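PDB 6C9B: PLP-Dependent L-Arginine Hydroxylase MppP from Streptomyces wadayamensis, which uses pyridoxal phosphate to oxidise L-arginine, yielding a 4-hydroxy-2-oxo acid and a 2-oxo acid as products. Local coordinates for residues A140-A144 with E145-S149; R164-E168 with E169-R173; E53-V57 with Q58-S62. All blocks are in the same frame, centred on the assembly; numbering follows the deposited sequence. Where two conformers were deposited one is given.

Overall arrangement
From the N terminus, contact 3 comes first, where helix 45-54 ends, the chain turns through Arg55 and Pro56, and helix 57-71 starts; its side chains reach helix 256-291. Contact 1 then closes the loop between helix 134-139 and the short helix 144-149, beside strands 128-133 and 152-156. Contact 2 follows, where the loop after strand 152-156 enters helix 168-181. The three lie in series, and none nests within or crosses another. Contacts 1 and 2 touch through salt bridges from Asp141 to Arg170 and Arg173, tying the 140-144 loop to helix 168-181. Contact 3 stands apart, its centre about 44 Å from that of contact 1.

Contact 1 (A140-A144 with E145-S149); sequences ADLSA and ELLSS
Ser143 OG accepts the backbone N-H of Leu146 at 2.9 Å, nearly straight at 159°, and so caps the first turn of helix 144-149. Its torsion sets this up: with chi1 at 75°, OG sits between the backbone N and the carbonyl carbon and swings over the helix start, where it also meets Leu146 CB. The carbonyls take up the next two donors: Leu147 N reaches Ser143 O at 3.0 Å, and Ser148 N reaches Ala144 O at 2.9 Å. One turn on, Leu146 O receives two donors from Ser149, its backbone N and, at 2.7 Å, its hydroxyl OG, both from the same face of the carbonyl plane. That hydroxyl also bonds to Arg107. Ahead of the cap, Leu142 O accepts from Gln177 on helix 168-181, and both carboxylate oxygens of Asp141 are taken by arginines of that helix, Arg170 and Arg173.

Beneath the polar turn lies an apolar seam. Leu142 and Leu147 cross at about a right angle, Leu142 CB lying 4.1 Å from Leu147 CG, while Leu142 CD2 meets Leu146 CD2 at 4.2 Å. Leu142 and Leu147 continue onto Val153 of strand 152-156, and Leu146 onto Val130 of strand 128-133. The chemistry is thus split: the hydroxyl of an exposed serine supplies the acceptor that the first turn of a helix lacks, while Leu142, Leu146 and Leu147 pack cap and turn against the sheet, Leu142 and Leu147 also against helix 168-181.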
# COMPACT_ATOMS: atom_id res chain seq x y z
N ALA B 140 -30.87 -3.76 -17.69
CA ALA B 140 -32.05 -4.27 -17.01
C ALA B 140 -31.81 -4.28 -15.51
O ALA B 140 -30.67 -4.32 -15.05
CB ALA B 140 -32.39 -5.67 -17.48
N ASP B 141 -32.90 -4.26 -14.75
CA ASP B 141 -32.78 -4.47 -13.31
C ASP B 141 -32.11 -5.81 -13.06
O ASP B 141 -32.29 -6.78 -13.81
CB ASP B 141 -34.16 -4.49 -12.65
CG ASP B 141 -34.83 -3.15 -12.61
OD1 ASP B 141 -34.31 -2.17 -13.17
OD2 ASP B 141 -35.93 -3.08 -12.00
N LEU B 142 -31.35 -5.90 -11.97
CA LEU B 142 -30.90 -7.21 -11.52
C LEU B 142 -32.06 -8.02 -10.97
O LEU B 142 -33.05 -7.49 -10.44
CB LEU B 142 -29.82 -7.07 -10.44
CG LEU B 142 -28.60 -6.27 -10.87
CD1 LEU B 142 -27.57 -6.18 -9.72
CD2 LEU B 142 -27.96 -6.87 -12.12
N SER B 143 -31.97 -9.34 -11.12
CA SER B 143 -33.07 -10.20 -10.73
C SER B 143 -33.16 -10.29 -9.21
O SER B 143 -32.17 -10.12 -8.49
CB SER B 143 -32.91 -11.59 -11.36
OG SER B 143 -31.92 -12.33 -10.68
N ALA B 144 -34.37 -10.54 -8.71
CA ALA B 144 -34.52 -10.72 -7.28
C ALA B 144 -33.77 -11.96 -6.81
O ALA B 144 -33.28 -12.01 -5.68
CB ALA B 144 -36.01 -10.80 -6.92
N GLU B 145 -33.69 -12.97 -7.68
CA GLU B 145 -32.96 -14.18 -7.35
C GLU B 145 -31.49 -13.87 -7.14
O GLU B 145 -30.87 -14.35 -6.18
CB GLU B 145 -33.15 -15.21 -8.46
CG GLU B 145 -32.03 -16.24 -8.56
CD GLU B 145 -32.45 -17.51 -9.25
OE1 GLU B 145 -33.64 -17.86 -9.19
OE2 GLU B 145 -31.57 -18.17 -9.86
N LEU B 146 -30.91 -13.06 -8.02
CA LEU B 146 -29.52 -12.69 -7.84
C LEU B 146 -29.34 -11.87 -6.56
O LEU B 146 -28.44 -12.14 -5.75
CB LEU B 146 -29.02 -11.90 -9.05
CG LEU B 146 -27.59 -11.39 -8.92
CD1 LEU B 146 -26.60 -12.55 -8.75
CD2 LEU B 146 -27.25 -10.56 -10.15
N LEU B 147 -30.18 -10.85 -6.38
CA LEU B 147 -29.96 -9.93 -5.26
C LEU B 147 -30.13 -10.64 -3.93
O LEU B 147 -29.42 -10.33 -2.97
CB LEU B 147 -30.91 -8.74 -5.36
CG LEU B 147 -30.51 -7.76 -6.47
CD1 LEU B 147 -31.63 -6.78 -6.77
CD2 LEU B 147 -29.25 -7.02 -6.08
N SER B 148 -31.03 -11.62 -3.87
CA SER B 148 -31.22 -12.38 -2.64
C SER B 148 -30.11 -13.39 -2.40
O SER B 148 -30.03 -13.96 -1.31
CB SER B 148 -32.57 -13.09 -2.66
OG SER B 148 -32.53 -14.24 -3.50
N SER B 149 -29.25 -13.63 -3.39
CA SER B 149 -28.15 -14.57 -3.24
C SER B 149 -26.79 -13.92 -3.03
O SER B 149 -25.82 -14.65 -2.79
CB SER B 149 -28.07 -15.48 -4.47
OG SER B 149 -27.62 -14.75 -5.60

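Contact 2 (R164-E168 with E169-R173)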
# COMPACT_ATOMS: atom_id res chain seq x y z
N ARG B 164 -17.12 1.62 -20.26
CA ARG B 164 -18.56 1.79 -20.18
C ARG B 164 -18.92 2.48 -18.88
O ARG B 164 -18.44 2.09 -17.81
CB ARG B 164 -19.24 0.43 -20.28
CG ARG B 164 -20.69 0.47 -20.72
CD ARG B 164 -20.94 -0.58 -21.82
NE ARG B 164 -22.37 -0.88 -21.95
CZ ARG B 164 -22.87 -2.04 -22.36
NH1 ARG B 164 -22.08 -3.05 -22.69
NH2 ARG B 164 -24.19 -2.19 -22.41
N VAL B 165 -19.81 3.47 -18.96
CA VAL B 165 -20.16 4.29 -17.81
C VAL B 165 -21.55 3.92 -17.34
O VAL B 165 -22.51 3.94 -18.13
CB VAL B 165 -20.11 5.79 -18.17
CG1 VAL B 165 -20.60 6.64 -17.02
CG2 VAL B 165 -18.71 6.19 -18.55
N LEU B 166 -21.69 3.68 -16.04
CA LEU B 166 -23.00 3.44 -15.46
C LEU B 166 -23.74 4.76 -15.39
O LEU B 166 -23.34 5.67 -14.65
CB LEU B 166 -22.85 2.80 -14.08
CG LEU B 166 -24.09 2.24 -13.43
CD1 LEU B 166 -24.53 0.98 -14.15
CD2 LEU B 166 -23.80 1.97 -11.96
N ALA B 167 -24.80 4.89 -16.18
CA ALA B 167 -25.56 6.13 -16.26
C ALA B 167 -26.35 6.36 -14.97
O ALA B 167 -26.66 5.43 -14.22
CB ALA B 167 -26.51 6.08 -17.45
N GLU B 168 -26.67 7.64 -14.73
CA GLU B 168 -27.27 8.05 -13.47
C GLU B 168 -28.57 7.30 -13.22
O GLU B 168 -28.84 6.89 -12.09
CB GLU B 168 -27.51 9.56 -13.47
CG GLU B 168 -28.13 10.09 -12.17
CD GLU B 168 -28.15 11.60 -12.04
OE1 GLU B 168 -28.71 12.07 -11.02
OE2 GLU B 168 -27.64 12.31 -12.94
N GLU B 169 -29.38 7.12 -14.26
CA GLU B 169 -30.67 6.48 -14.05
C GLU B 169 -30.49 5.01 -13.66
O GLU B 169 -31.27 4.48 -12.87
CB GLU B 169 -31.53 6.63 -15.30
CG GLU B 169 -30.92 6.05 -16.59
CD GLU B 169 -30.05 7.01 -17.43
OE1 GLU B 169 -29.55 8.06 -16.93
OE2 GLU B 169 -29.84 6.69 -18.63
N ARG B 170 -29.45 4.36 -14.17
CA ARG B 170 -29.21 2.97 -13.78
C ARG B 170 -28.54 2.88 -12.42
O ARG B 170 -28.88 2.01 -11.62
CB ARG B 170 -28.37 2.27 -14.84
CG ARG B 170 -27.99 0.81 -14.51
CD ARG B 170 -29.19 -0.09 -14.21
NE ARG B 170 -30.11 -0.22 -15.35
CZ ARG B 170 -31.35 -0.70 -15.26
NH1 ARG B 170 -31.83 -1.10 -14.09
NH2 ARG B 170 -32.11 -0.77 -16.33
N LEU B 171 -27.60 3.79 -12.11
CA LEU B 171 -27.07 3.82 -10.75
C LEU B 171 -28.21 4.00 -9.76
O LEU B 171 -28.26 3.31 -8.73
CB LEU B 171 -26.05 4.95 -10.57
CG LEU B 171 -25.46 5.04 -9.15
CD1 LEU B 171 -24.66 3.80 -8.77
CD2 LEU B 171 -24.55 6.28 -8.97
N ARG B 172 -29.14 4.89 -10.07
CA ARG B 172 -30.26 5.14 -9.16
C ARG B 172 -31.07 3.87 -8.96
O ARG B 172 -31.38 3.49 -7.83
CB ARG B 172 -31.14 6.27 -9.70
CG ARG B 172 -32.40 6.51 -8.86
CD ARG B 172 -33.19 7.72 -9.38
NE ARG B 172 -32.35 8.92 -9.33
CZ ARG B 172 -31.86 9.57 -10.38
NH1 ARG B 172 -31.09 10.63 -10.18
NH2 ARG B 172 -32.13 9.18 -11.63
N ARG B 173 -31.41 3.19 -10.06
CA ARG B 173 -32.21 1.98 -9.94
C ARG B 173 -31.45 0.88 -9.19
O ARG B 173 -32.02 0.17 -8.36
CB ARG B 173 -32.63 1.49 -11.32
CG ARG B 173 -33.51 0.25 -11.26
CD ARG B 173 -34.87 0.54 -10.59
NE ARG B 173 -35.53 -0.67 -10.12
CZ ARG B 173 -36.23 -0.79 -8.99
NH1 ARG B 173 -36.39 0.25 -8.16
NH2 ARG B 173 -36.77 -1.96 -8.68
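Glu168 and Arg172, one turn apart at the start of helix 168-181, form a salt bridge in which Glu168 OE1 lies 2.9 Å from Arg172 NH1. The N-H is poorly aimed, at 125°, and the hydrogen bond within the pair is weak; the carboxylate and guanidinium planes stand 43° apart. Followed outward, Arg172 begins with CB against Glu168 O at 3.4 Å, the same oxygen that accepts Arg172 N. The chain runs extended to CD and bends at chi3 (-60°), which folds the guanidinium back toward Glu168. NE has a long, weak ion pair with Glu208 of helix 202-209. CZ comes to 4.1 Å from Glu168 OE1; NH1 takes the bridge and also lies 3.6 Å from Glu168 CG. NH2 stays near Glu168 O, which sits over one face of the group, offset toward its rim.

Ala167 holds the N-cap position, its O accepting Leu171 N at 2.8 Å and, weakly, Arg170 N. The Glu169 chain bends at chi2 and brings its carboxylate to the Ala167 methyl. Leu166 fills the inner side: CD1 packs 3.5 Å from Arg170 CG, and CD2 lies 3.8 Å from Leu171 CD1, the two leucines crossing at about a right angle. The head of Arg170 turns elsewhere, to Asp141. Leu171 continues onto Leu185 and Leu187 of strand 184-188. An i to i+4 salt bridge from the first helical turn to the next is joined here to the loop-to-helix step of a beta-alpha-beta crossover, from strand 152-156 through helix 168-181 to the parallel strand 184-188 of the large sheet of this aminotransferase-family fold.

Contact 3 (E53-V57 with Q58-S62)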
# COMPACT_ATOMS: atom_id res chain seq x y z
N GLU B 53 5.43 19.42 6.58
CA GLU B 53 6.05 19.36 7.90
C GLU B 53 5.35 20.27 8.90
O GLU B 53 5.40 20.03 10.11
CB GLU B 53 7.52 19.77 7.82
CG GLU B 53 8.45 18.71 7.25
CD GLU B 53 9.86 19.25 7.04
OE1 GLU B 53 9.99 20.44 6.71
OE2 GLU B 53 10.83 18.49 7.19
N GLN B 54 4.74 21.34 8.43
CA GLN B 54 4.30 22.41 9.31
C GLN B 54 2.81 22.42 9.60
O GLN B 54 2.40 23.00 10.61
CB GLN B 54 4.69 23.77 8.71
CG GLN B 54 6.21 23.99 8.63
CD GLN B 54 6.59 25.15 7.72
OE1 GLN B 54 5.73 25.85 7.18
NE2 GLN B 54 7.89 25.35 7.53
N ARG B 55 1.99 21.82 8.75
CA ARG B 55 0.56 21.87 8.95
C ARG B 55 0.03 20.53 9.43
O ARG B 55 0.63 19.48 9.17
CB ARG B 55 -0.17 22.24 7.65
CG ARG B 55 0.16 23.62 7.13
CD ARG B 55 -0.63 23.92 5.87
NE ARG B 55 -2.05 24.08 6.17
CZ ARG B 55 -3.02 23.89 5.30
NH1 ARG B 55 -2.75 23.53 4.05
NH2 ARG B 55 -4.28 24.08 5.66
N PRO B 56 -1.11 20.52 10.13
CA PRO B 56 -1.75 19.25 10.48
C PRO B 56 -2.18 18.50 9.24
O PRO B 56 -2.79 19.08 8.33
CB PRO B 56 -2.96 19.68 11.32
CG PRO B 56 -2.77 21.13 11.62
CD PRO B 56 -1.94 21.67 10.51
N VAL B 57 -1.90 17.20 9.22
CA VAL B 57 -2.20 16.41 8.03
C VAL B 57 -3.69 16.44 7.72
O VAL B 57 -4.08 16.37 6.55
CB VAL B 57 -1.66 14.98 8.21
CG1 VAL B 57 -2.29 14.30 9.42
CG2 VAL B 57 -1.86 14.16 6.94
N GLN B 58 -4.54 16.56 8.75
CA GLN B 58 -5.99 16.55 8.54
C GLN B 58 -6.44 17.72 7.67
O GLN B 58 -7.40 17.59 6.89
CB GLN B 58 -6.72 16.60 9.89
CG GLN B 58 -8.22 16.90 9.79
CD GLN B 58 -9.00 15.74 9.19
OE1 GLN B 58 -9.49 15.82 8.07
NE2 GLN B 58 -9.10 14.65 9.95
N GLN B 59 -5.78 18.87 7.79
CA GLN B 59 -6.16 20.02 6.98
C GLN B 59 -5.74 19.81 5.54
O GLN B 59 -6.51 20.07 4.61
CB GLN B 59 -5.54 21.28 7.55
CG GLN B 59 -6.03 21.63 8.95
CD GLN B 59 -5.40 22.90 9.48
OE1 GLN B 59 -4.68 23.60 8.76
NE2 GLN B 59 -5.66 23.20 10.75
N ILE B 60 -4.53 19.30 5.33
CA ILE B 60 -4.07 19.02 3.98
C ILE B 60 -4.96 17.95 3.36
O ILE B 60 -5.39 18.07 2.20
CB ILE B 60 -2.59 18.60 4.00
CG1 ILE B 60 -1.72 19.75 4.51
CG2 ILE B 60 -2.13 18.20 2.59
CD1 ILE B 60 -0.27 19.34 4.76
N GLU B 61 -5.28 16.91 4.12
CA GLU B 61 -6.16 15.86 3.61
C GLU B 61 -7.53 16.41 3.23
O GLU B 61 -8.07 16.10 2.17
CB GLU B 61 -6.31 14.75 4.63
CG GLU B 61 -7.09 13.55 4.09
CD GLU B 61 -7.33 12.47 5.12
OE1 GLU B 61 -7.53 11.31 4.70
OE2 GLU B 61 -7.35 12.76 6.34
N SER B 62 -8.11 17.25 4.09
CA SER B 62 -9.42 17.81 3.79
C SER B 62 -9.39 18.64 2.51
O SER B 62 -10.34 18.61 1.72
CB SER B 62 -9.92 18.65 4.96
OG SER B 62 -10.42 17.83 6.00
O HOH W 1 -2.65 25.46 8.93
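Polar side-chain contacts come first: Arg55 NH2 donates to Gln59 OE1 at 3.2 Å, with an N-H...O angle of 144° and the oxygen 25° out of the guanidinium plane. A water in that plane adds a second link, accepting from Arg55 NE at 3.1 Å and donating to Gln59 OE1 at 2.8 Å. The Gln59 oxygen is thus gripped twice. The two side chains cross at about a right angle, and a bend at chi3 of Arg55 (70°) turns its head so that NH2 faces Gln59 OE1. The stronger partners of the guanidinium lie just outside, salt bridges to Glu51 from NH1 and to Glu63 from NH2.

Backbone bonds start helix 57-71. Pro56, at the N-cap position, gives its O to Gln59 N at 3.0 Å and, weakly, to Ile60 N; Val57 O accepts Glu61 N at 2.8 Å. Two consecutive helices, 45-54 and 57-71, are joined here at the surface by a short turn through Arg55 and Pro56.

Van der Waals packing has two parts. The Pro56 ring crosses the Gln59 side chain at a slant, Pro56 CG 3.7 Å from Gln59 NE2. On the inner side, Ile60 CD1 approaches Arg55 CB at 4.1 Å, and Ile60 joins Val57 in packing on Leu259 of helix 256-291. From the start of 53-57, Glu53 reaches Leu34 of the second subunit.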